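Local coordinates for protein catechol 1,2 dioxygenase (Acinetobacter radioresistens, PDB 2XSU) that probably catalyses the iron(III)-dependent intradiol cleavage of catechol by dioxygen to cis,cis-muconate, a step of the beta-ketoadipate pathway, at residues A[89-94]-A[257-262]. The protein carries 1 engineered substitution. Sequence-based numbering, arbitrary orientation.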
ATOM      1  N   ARG A  89       8.162  17.594 -12.150  1.00 10.81           N
ATOM      2  CA  ARG A  89       9.508  17.688 -11.570  1.00 10.74           C
ATOM      3  C   ARG A  89      10.610  17.441 -12.602  1.00 11.26           C
ATOM      4  O   ARG A  89      11.606  18.171 -12.626  1.00 11.43           O
ATOM      5  CB  ARG A  89       9.657  16.748 -10.376  1.00 12.01           C
ATOM      6  CG  ARG A  89       8.884  17.242  -9.185  1.00 11.30           C
ATOM      7  CD  ARG A  89       9.323  16.504  -7.903  1.00 13.46           C
ATOM      8  NE  ARG A  89      10.475  17.239  -7.285  1.00 15.98           N
ATOM      9  CZ  ARG A  89      11.682  16.732  -7.050  1.00 16.31           C
ATOM     10  NH1 ARG A  89      12.012  15.474  -7.330  1.00 15.68           N
ATOM     11  NH2 ARG A  89      12.608  17.510  -6.521  1.00 20.61           N
ATOM     12  N   ALA A  90      10.434  16.449 -13.472  1.00 11.17           N
ATOM     13  CA  ALA A  90      11.454  16.129 -14.438  1.00 11.21           C
ATOM     14  C   ALA A  90      11.604  17.288 -15.424  1.00 11.50           C
ATOM     15  O   ALA A  90      12.726  17.616 -15.832  1.00 12.02           O
ATOM     16  CB  ALA A  90      11.115  14.834 -15.159  1.00 11.82           C
ATOM     17  N   ASP A  91      10.473  17.893 -15.803  1.00 11.55           N
ATOM     18  CA  ASP A  91      10.496  19.042 -16.727  1.00 12.02           C
ATOM     19  C   ASP A  91      11.252  20.221 -16.095  1.00 12.30           C
ATOM     20  O   ASP A  91      12.019  20.900 -16.794  1.00 12.83           O
ATOM     21  CB  ASP A  91       9.079  19.501 -17.124  1.00 12.35           C
ATOM     22  CG  ASP A  91       8.446  18.631 -18.210  1.00 14.83           C
ATOM     23  OD1 ASP A  91       9.129  17.814 -18.839  1.00 14.17           O
ATOM     24  OD2 ASP A  91       7.231  18.806 -18.432  1.00 19.23           O
ATOM     25  N   GLU A  92      11.039  20.449 -14.799  1.00 12.32           N
ATOM     26  CA  GLU A  92      11.722  21.564 -14.121  1.00 13.76           C
ATOM     27  C   GLU A  92      13.211  21.300 -13.948  1.00 13.67           C
ATOM     28  O   GLU A  92      14.029  22.242 -14.120  1.00 13.74           O
ATOM     29  CB  GLU A  92      11.051  21.892 -12.782  1.00 13.88           C
ATOM     30  CG  GLU A  92      11.543  23.201 -12.158  1.00 19.78           C
ATOM     31  CD  GLU A  92      10.948  24.482 -12.772  1.00 24.52           C
ATOM     32  OE1 GLU A  92      10.198  24.433 -13.771  1.00 24.21           O
ATOM     33  OE2 GLU A  92      11.248  25.573 -12.234  1.00 29.49           O
ATOM     34  N   ALA A  93      13.580  20.053 -13.620  1.00 13.94           N
ATOM     35  CA  ALA A  93      15.001  19.658 -13.605  1.00 14.70           C
ATOM     36  C   ALA A  93      15.666  19.871 -14.969  1.00 15.66           C
ATOM     37  O   ALA A  93      16.812  20.363 -15.040  1.00 16.09           O
ATOM     38  CB  ALA A  93      15.166  18.204 -13.157  1.00 14.94           C
ATOM     39  N   ASP A  94      14.951  19.544 -16.056  1.00 14.46           N
ATOM     40  CA  ASP A  94      15.508  19.704 -17.404  1.00 16.02           C
ATOM     41  C   ASP A  94      15.661  21.174 -17.745  1.00 16.98           C
ATOM     42  O   ASP A  94      16.696  21.575 -18.312  1.00 17.63           O
ATOM     43  CB  ASP A  94      14.632  19.031 -18.464  1.00 16.16           C
ATOM     44  CG  ASP A  94      14.818  17.517 -18.525  1.00 16.90           C
ATOM     45  OD1 ASP A  94      15.661  16.894 -17.828  1.00 17.65           O
ATOM     46  OD2 ASP A  94      14.017  16.924 -19.273  1.00 17.82           O
ATOM     47  N   ALA A 257      -2.590  13.734 -18.193  1.00 12.00           N
ATOM     48  CA  ALA A 257      -1.460  13.496 -19.096  1.00 11.36           C
ATOM     49  C   ALA A 257      -1.458  14.366 -20.349  1.00 12.29           C
ATOM     50  O   ALA A 257      -0.414  14.487 -21.006  1.00 12.06           O
ATOM     51  CB  ALA A 257      -1.418  12.025 -19.490  1.00 12.12           C
ATOM     52  N   THR A 258      -2.600  14.958 -20.706  1.00 12.23           N
ATOM     53  CA  THR A 258      -2.673  15.715 -21.955  1.00 12.61           C
ATOM     54  C   THR A 258      -1.805  16.975 -21.868  1.00 12.53           C
ATOM     55  O   THR A 258      -1.757  17.657 -20.816  1.00 13.53           O
ATOM     56  CB  THR A 258      -4.137  16.110 -22.259  1.00 13.06           C
ATOM     57  OG1 THR A 258      -4.949  14.942 -22.212  1.00 16.89           O
ATOM     58  CG2 THR A 258      -4.311  16.716 -23.658  1.00 13.81           C
ATOM     59  N   ARG A 259      -1.109  17.268 -22.968  1.00 12.57           N
ATOM     60  CA  ARG A 259      -0.228  18.446 -23.094  1.00 14.74           C
ATOM     61  C   ARG A 259      -0.314  19.050 -24.454  1.00 14.98           C
ATOM     62  O   ARG A 259      -0.463  18.338 -25.446  1.00 14.29           O
ATOM     63  CB  ARG A 259       1.265  18.036 -23.025  1.00 15.57           C
ATOM     64  CG  ARG A 259       1.709  17.452 -21.760  1.00 19.11           C
ATOM     65  CD  ARG A 259       3.202  17.343 -21.823  1.00 13.69           C
ATOM     66  NE  ARG A 259       3.847  18.629 -21.604  1.00 15.85           N
ATOM     67  CZ  ARG A 259       4.979  18.757 -20.927  1.00 15.86           C
ATOM     68  NH1 ARG A 259       5.581  17.674 -20.437  1.00 15.09           N
ATOM     69  NH2 ARG A 259       5.502  19.975 -20.722  1.00 17.94           N
ATOM     70  N   ASP A 260      -0.118  20.370 -24.517  1.00 16.25           N
ATOM     71  CA  ASP A 260       0.154  21.002 -25.795  1.00 17.97           C
ATOM     72  C   ASP A 260       1.377  20.342 -26.437  1.00 17.03           C
ATOM     73  O   ASP A 260       2.399  20.068 -25.790  1.00 18.34           O
ATOM     74  CB  ASP A 260       0.430  22.506 -25.598  1.00 18.74           C
ATOM     75  CG  ASP A 260      -0.801  23.289 -25.158  1.00 23.24           C
ATOM     76  OD1 ASP A 260      -1.955  22.810 -25.324  1.00 26.04           O
ATOM     77  OD2 ASP A 260      -0.607  24.424 -24.640  1.00 28.49           O
ATOM     78  N   GLY A 261       1.257  20.071 -27.715  1.00 17.03           N
ATOM     79  CA  GLY A 261       2.316  19.425 -28.447  1.00 15.72           C
ATOM     80  C   GLY A 261       2.042  17.954 -28.615  1.00 15.13           C
ATOM     81  O   GLY A 261       2.656  17.314 -29.477  1.00 16.09           O
ATOM     82  N   LEU A 262       1.110  17.411 -27.813  1.00 13.12           N
ATOM     83  CA  LEU A 262       0.822  15.975 -27.857  1.00 12.00           C
ATOM     84  C   LEU A 262      -0.616  15.693 -28.251  1.00 12.97           C
ATOM     85  O   LEU A 262      -1.135  14.605 -27.967  1.00 15.13           O
ATOM     86  CB  LEU A 262       1.118  15.304 -26.508  1.00 11.92           C
ATOM     87  CG  LEU A 262       2.560  15.441 -25.999  1.00 10.93           C
ATOM     88  CD1 LEU A 262       2.692  14.648 -24.688  1.00 13.70           C
ATOM     89  CD2 LEU A 262       3.564  14.935 -27.048  1.00 10.82           C
TER
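Asp91 and Arg259 form a salt bridge that joins helix 82-96, in the N-terminal region of this intradiol dioxygenase, to the loop between strands 238-244 and 263-269 of the iron-binding beta domain. The backbones stay far apart, with 12.5 Å between Asp91 CA and Arg259 CA, and the two side chains span that distance from opposite directions. The tight part is small: one carboxylate oxygen sits at the edge of the guanidinium, in the fork between its two terminal nitrogens. Arg259 NH1 gives the stronger bond, 2.8 Å to Asp91 OD2 at 141°, and meets the syn lone pair of that oxygen. The carboxylate and guanidinium planes are turned 51° apart, and both nitrogens meet the same oxygen, so the pair is not a coplanar, two-oxygen one. On the Asp91 side, OD1 turns to Arg105, which also pairs with Asp94, while Arg105 O accepts a further bond from Arg259 NH1; Arg105 thus bonds to both partners. Arg259 CB points toward the helix, and the chain steps aside at chi3 (77°).

Overall the contact is loose, burying just 70 Å², all of it on Asp91 and Arg259, both partly exposed. Asp260 and Gly261, at the corners of a type II turn closed by Leu262 N to Arg259 O, lie on the solvent side. Arg259 NH2 completes the fork with a weak bond, 3.1 Å from Asp91 OD2.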